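Local coordinates for uncharacterized protein AF_1796 (Archaeoglobus fulgidus, PDB 1VIM), which is of unknown function but belongs to the PHI subfamily of SIS proteins, and so may bind a sugar derivative and act as an isomerase, at residues A[48-53]-A[74-79]; A[139-143]-A[161-166]. All blocks are in the same frame, centred on the assembly; numbering follows the deposited sequence. Where two conformers were deposited one is given.

Contact 1 (A[48-53]-A[74-79]); sequences RSIFVI and YTVYVV
F51 and Y77 meet on one side of a pair of parallel strands, where CD2 of Y77 sits over one face of the F51 ring, 3.8 Å from CZ and displaced toward the rim. The two ring planes are inclined at 50°, an oblique pairing. Beyond this overlap the Y77 ring runs on to S49, whose CB lies 3.9 Å from CE2, and a water joins OG of S49 to OH of Y77. On the same side as the rings V79 follows, its CG2 4.0 Å from CB of I53 and also near CB of F51. On the other side of the strands the packing is aliphatic. CD1 of I50 rests 3.6 Å from CB of Y74, brought there by a CG1 branch that stands anti to the carbonyl carbon (chi1 -57°), while the CG2 methyls of V52 and V78 meet farther along. Behind these side chains the backbones are joined by four hydrogen bonds in parallel register: T75 O and Y77 O accept from the N of I50 and V52, and I50 O and V52 O from the N of Y77 and V79. The bond from V79 N to V52 O is nearly straight, with 173° at the hydrogen. Strands 50-53 and 76-78 are the two strands of a beta-alpha-beta unit, with helix 56-71 as the crossover; A66 of that helix packs on V52 and V76, the side opposite the two rings. The unit belongs to the parallel, Rossmann-like sheet of the SIS fold. Outside the pair, D91 forms a salt bridge with NH2 of R48, and OD1 of D45 is hydrogen-bonded to OH of Y74. V76 and V78 also pack on V83 and T82 of a second subunit.

Contact 2 (A[139-143]-A[161-166]); sequences VVKGK and MFELTA
The ring of F162 presents its edge to the backbone of V140: O of V140 lies in the ring plane, 3.2 Å from CD1. With chi1 at 166°, CG of F162 points away from the backbone N, and the ring runs along the helix toward A166, whose CB stands 3.9 Å above one face, toward the rim. V140 in turn extends its CG1 methyl toward the helix, where the V140 and T165 side chains pass one another pointing opposite ways. CG1 of V140 and CG2 of T165 are only 3.5 Å apart, a close fit for two methyls. In the SIS domain these residues bring the loop that follows strand 136-139, the last strand of the parallel sheet, against the long helix 160-181. The backbones come closest at G142, whose CA lies 3.6 Å from N of F162, and its carbonyl O faces CG of M161. The hydroxyl of T165, on the other branch of CB, turns back to the helix: OG1 donates to O of M161 at 2.8 Å, with the donor tilted 33° from the carbonyl plane. The N of T165 reaches the same oxygen from the opposite face, so two bonds grip it. A water donates to OG1 and also to O of K141, at 2.6 Å, bridging loop and helix where no direct hydrogen bond joins them. Farther out, NZ of K141 is hydrogen-bonded to O of G124, while F17 and H24 of helix 12-31 pack on M161.

Overall arrangement
Both segments of contact 1 precede those of contact 2 along the chain. Their centres are 22 Å apart, with the chain's centre lying between them, and their nearest atoms remain about 9 Å from one another. Contact 1 lies at the sheet edge formed by strand 76-78; contact 2 begins just beyond strand 136-139, the outermost strand at the other edge. Helix 56-71 links the two regions, packing on V52 and V76 in contact 1 and on F162 and E163 in contact 2. Both belong to the SIS domain, and they approach different neighbours: a second subunit at contact 1, a third at contact 2.

Contact 1 (A[48-53]-A[74-79])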
loop_
_atom_site.group_PDB
_atom_site.type_symbol
_atom_site.label_atom_id
_atom_site.label_comp_id
_atom_site.label_asym_id
_atom_site.label_seq_id
_atom_site.Cartn_x
_atom_site.Cartn_y
_atom_site.Cartn_z
ATOM N N ARG A 48 17.499 18.307 2.411
ATOM C CA ARG A 48 18.249 17.084 2.175
ATOM C C ARG A 48 17.396 16.057 1.438
ATOM O O ARG A 48 17.818 15.493 0.435
ATOM C CB ARG A 48 18.697 16.527 3.509
ATOM C CG ARG A 48 19.422 15.204 3.424
ATOM C CD ARG A 48 19.758 14.592 4.798
ATOM N NE ARG A 48 18.556 13.963 5.332
ATOM C CZ ARG A 48 18.493 12.754 5.873
ATOM N NH1 ARG A 48 19.598 12.012 6.058
ATOM N NH2 ARG A 48 17.293 12.282 6.232
ATOM N N SER A 49 16.189 15.817 1.955
ATOM C CA SER A 49 15.232 14.937 1.300
ATOM C C SER A 49 13.830 15.398 1.623
ATOM O O SER A 49 13.629 16.181 2.548
ATOM C CB SER A 49 15.399 13.477 1.694
ATOM O OG SER A 49 16.724 13.042 1.822
ATOM N N ILE A 50 12.880 14.952 0.804
ATOM C CA ILE A 50 11.498 15.380 0.879
ATOM C C ILE A 50 10.674 14.185 1.321
ATOM O O ILE A 50 10.824 13.078 0.797
ATOM C CB ILE A 50 10.998 15.896 -0.498
ATOM C CG1 ILE A 50 11.906 17.036 -0.985
ATOM C CG2 ILE A 50 9.528 16.331 -0.413
ATOM C CD1 ILE A 50 12.455 16.820 -2.371
ATOM N N PHE A 51 9.805 14.433 2.297
ATOM C CA PHE A 51 8.868 13.427 2.751
ATOM C C PHE A 51 7.476 13.943 2.457
ATOM O O PHE A 51 7.229 15.161 2.620
ATOM C CB PHE A 51 9.012 13.209 4.258
ATOM C CG PHE A 51 10.304 12.533 4.677
ATOM C CD1 PHE A 51 11.548 13.161 4.532
ATOM C CD2 PHE A 51 10.277 11.275 5.276
ATOM C CE1 PHE A 51 12.721 12.520 4.928
ATOM C CE2 PHE A 51 11.437 10.654 5.703
ATOM C CZ PHE A 51 12.652 11.254 5.515
ATOM N N VAL A 52 6.555 13.063 2.050
ATOM C CA VAL A 52 5.183 13.507 1.763
ATOM C C VAL A 52 4.175 12.719 2.576
ATOM O O VAL A 52 4.405 11.533 2.902
ATOM C CB VAL A 52 4.814 13.422 0.273
ATOM C CG1 VAL A 52 5.862 14.129 -0.570
ATOM C CG2 VAL A 52 4.602 11.971 -0.142
ATOM N N ILE A 53 3.050 13.359 2.910
ATOM C CA ILE A 53 1.989 12.655 3.638
ATOM C C ILE A 53 0.630 13.222 3.302
ATOM O O ILE A 53 0.474 14.442 3.186
ATOM C CB ILE A 53 2.217 12.677 5.176
ATOM C CG1 ILE A 53 1.132 11.848 5.893
ATOM C CG2 ILE A 53 2.226 14.120 5.720
ATOM C CD1 ILE A 53 1.399 11.646 7.350
ATOM N N TYR A 74 14.778 14.137 -7.319
ATOM C CA TYR A 74 14.872 14.401 -5.884
ATOM C C TYR A 74 14.946 13.105 -5.087
ATOM O O TYR A 74 14.478 12.039 -5.540
ATOM C CB TYR A 74 13.667 15.214 -5.377
ATOM C CG TYR A 74 13.603 16.627 -5.912
ATOM C CD1 TYR A 74 14.398 17.623 -5.362
ATOM C CD2 TYR A 74 12.765 16.958 -6.968
ATOM C CE1 TYR A 74 14.362 18.922 -5.855
ATOM C CE2 TYR A 74 12.707 18.266 -7.468
ATOM C CZ TYR A 74 13.508 19.233 -6.900
ATOM O OH TYR A 74 13.452 20.525 -7.377
ATOM N N THR A 75 15.471 13.216 -3.876
ATOM C CA THR A 75 15.409 12.142 -2.904
ATOM C C THR A 75 14.122 12.355 -2.106
ATOM O O THR A 75 13.969 13.341 -1.381
ATOM C CB THR A 75 16.616 12.190 -1.972
ATOM O OG1 THR A 75 17.796 11.981 -2.767
ATOM C CG2 THR A 75 16.591 11.027 -1.010
ATOM N N VAL A 76 13.191 11.427 -2.267
ATOM C CA VAL A 76 11.832 11.634 -1.774
ATOM C C VAL A 76 11.272 10.335 -1.208
ATOM O O VAL A 76 11.579 9.251 -1.681
ATOM C CB VAL A 76 10.918 12.232 -2.883
ATOM C CG1 VAL A 76 10.903 11.368 -4.116
ATOM C CG2 VAL A 76 9.513 12.536 -2.388
ATOM N N TYR A 77 10.403 10.482 -0.212
ATOM C CA TYR A 77 9.767 9.335 0.459
ATOM C C TYR A 77 8.347 9.677 0.800
ATOM O O TYR A 77 7.991 10.838 0.976
ATOM C CB TYR A 77 10.487 9.005 1.765
ATOM C CG TYR A 77 11.962 8.845 1.606
ATOM C CD1 TYR A 77 12.499 7.693 1.054
ATOM C CD2 TYR A 77 12.828 9.877 2.024
ATOM C CE1 TYR A 77 13.951 7.598 0.919
ATOM C CE2 TYR A 77 14.190 9.777 1.893
ATOM C CZ TYR A 77 14.721 8.680 1.345
ATOM O OH TYR A 77 16.117 8.705 1.325
ATOM N N VAL A 78 7.564 8.616 0.977
ATOM C CA VAL A 78 6.196 8.738 1.493
ATOM C C VAL A 78 6.186 8.272 2.949
ATOM O O VAL A 78 6.627 7.149 3.265
ATOM C CB VAL A 78 5.257 7.832 0.693
ATOM C CG1 VAL A 78 3.810 7.944 1.218
ATOM C CG2 VAL A 78 5.303 8.187 -0.769
ATOM N N VAL A 79 5.657 9.106 3.842
ATOM C CA VAL A 79 5.607 8.740 5.261
ATOM C C VAL A 79 4.844 7.441 5.446
ATOM O O VAL A 79 3.783 7.246 4.852
ATOM C CB VAL A 79 4.978 9.865 6.135
ATOM C CG1 VAL A 79 4.800 9.399 7.591
ATOM C CG2 VAL A 79 5.824 11.121 6.070
HETATM O O HOH W 1 16.371 15.777 -2.678
HETATM O O HOH W 2 17.380 10.726 2.924
#

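Contact 2 (A[139-143]-A[161-166])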
loop_
_atom_site.group_PDB
_atom_site.type_symbol
_atom_site.label_atom_id
_atom_site.label_comp_id
_atom_site.label_asym_id
_atom_site.label_seq_id
_atom_site.Cartn_x
_atom_site.Cartn_y
_atom_site.Cartn_z
ATOM N N VAL A 139 -1.802 27.696 -0.231
ATOM C CA VAL A 139 -3.252 27.652 -0.177
ATOM C C VAL A 139 -3.818 27.266 -1.519
ATOM O O VAL A 139 -3.575 27.915 -2.533
ATOM C CB VAL A 139 -3.829 28.993 0.275
ATOM C CG1 VAL A 139 -5.346 28.905 0.325
ATOM C CG2 VAL A 139 -3.271 29.359 1.647
ATOM N N VAL A 140 -4.535 26.153 -1.520
ATOM C CA VAL A 140 -5.256 25.667 -2.680
ATOM C C VAL A 140 -6.657 25.409 -2.184
ATOM O O VAL A 140 -6.873 24.495 -1.404
ATOM C CB VAL A 140 -4.619 24.356 -3.247
ATOM C CG1 VAL A 140 -5.380 23.877 -4.433
ATOM C CG2 VAL A 140 -3.124 24.605 -3.626
ATOM N N LYS A 141 -7.601 26.253 -2.584
ATOM C CA LYS A 141 -8.990 26.152 -2.074
ATOM C C LYS A 141 -9.752 24.990 -2.654
ATOM O O LYS A 141 -9.573 24.650 -3.821
ATOM C CB LYS A 141 -9.798 27.393 -2.467
ATOM C CG LYS A 141 -9.182 28.703 -2.099
ATOM C CD LYS A 141 -9.071 28.835 -0.586
ATOM C CE LYS A 141 -10.411 29.123 0.058
ATOM N NZ LYS A 141 -10.453 28.710 1.498
ATOM N N GLY A 142 -10.660 24.424 -1.864
ATOM C CA GLY A 142 -11.695 23.563 -2.395
ATOM C C GLY A 142 -12.896 24.424 -2.743
ATOM O O GLY A 142 -13.203 24.607 -3.896
ATOM N N LYS A 143 -13.565 24.942 -1.722
ATOM C CA LYS A 143 -14.709 25.842 -1.907
ATOM C C LYS A 143 -14.255 27.287 -2.153
ATOM O O LYS A 143 -13.348 27.807 -1.464
ATOM C CB LYS A 143 -15.611 25.774 -0.679
ATOM C CG LYS A 143 -16.891 26.620 -0.818
ATOM C CD LYS A 143 -17.625 26.759 0.514
ATOM C CE LYS A 143 -17.206 28.003 1.288
ATOM N NZ LYS A 143 -17.437 29.330 0.621
ATOM N N MET A 161 -13.361 18.596 -4.485
ATOM C CA MET A 161 -12.831 19.730 -5.235
ATOM C C MET A 161 -11.444 20.152 -4.772
ATOM O O MET A 161 -10.594 20.444 -5.604
ATOM C CB MET A 161 -13.789 20.912 -5.215
ATOM C CG MET A 161 -13.554 21.918 -6.339
ATOM S SD MET A 161 -13.588 21.231 -8.035
ATOM C CE MET A 161 -15.073 20.163 -7.865
ATOM N N PHE A 162 -11.203 20.165 -3.465
ATOM C CA PHE A 162 -9.848 20.413 -2.977
ATOM C C PHE A 162 -8.884 19.375 -3.582
ATOM O O PHE A 162 -7.781 19.713 -4.043
ATOM C CB PHE A 162 -9.746 20.321 -1.443
ATOM C CG PHE A 162 -8.324 20.247 -0.971
ATOM C CD1 PHE A 162 -7.546 21.410 -0.948
ATOM C CD2 PHE A 162 -7.738 19.015 -0.636
ATOM C CE1 PHE A 162 -6.195 21.359 -0.573
ATOM C CE2 PHE A 162 -6.396 18.953 -0.275
ATOM C CZ PHE A 162 -5.622 20.118 -0.234
ATOM N N GLU A 163 -9.268 18.105 -3.575
ATOM C CA GLU A 163 -8.342 17.055 -3.999
ATOM C C GLU A 163 -7.985 17.199 -5.469
ATOM O O GLU A 163 -6.819 17.165 -5.830
ATOM C CB GLU A 163 -8.955 15.685 -3.737
ATOM C CG GLU A 163 -9.151 15.448 -2.247
ATOM C CD GLU A 163 -10.005 14.278 -1.940
ATOM O OE1 GLU A 163 -10.533 13.663 -2.880
ATOM O OE2 GLU A 163 -10.167 14.021 -0.722
ATOM N N LEU A 164 -8.979 17.446 -6.319
ATOM C CA LEU A 164 -8.681 17.644 -7.742
ATOM C C LEU A 164 -7.836 18.885 -7.966
ATOM O O LEU A 164 -6.907 18.878 -8.765
ATOM C CB LEU A 164 -9.997 17.786 -8.536
ATOM C CG LEU A 164 -10.830 16.535 -8.641
ATOM C CD1 LEU A 164 -12.126 16.870 -9.353
ATOM C CD2 LEU A 164 -10.045 15.426 -9.342
ATOM N N THR A 165 -8.149 19.949 -7.256
ATOM C CA THR A 165 -7.425 21.188 -7.478
ATOM C C THR A 165 -5.981 21.041 -6.989
ATOM O O THR A 165 -5.050 21.539 -7.629
ATOM C CB THR A 165 -8.132 22.344 -6.756
ATOM O OG1 THR A 165 -9.496 22.418 -7.204
ATOM C CG2 THR A 165 -7.524 23.704 -7.159
ATOM N N ALA A 166 -5.791 20.363 -5.862
ATOM C CA ALA A 166 -4.456 20.137 -5.327
ATOM C C ALA A 166 -3.636 19.254 -6.280
ATOM O O ALA A 166 -2.456 19.521 -6.527
ATOM C CB ALA A 166 -4.535 19.522 -3.907
HETATM O O HOH W 3 -10.690 24.623 -6.187
#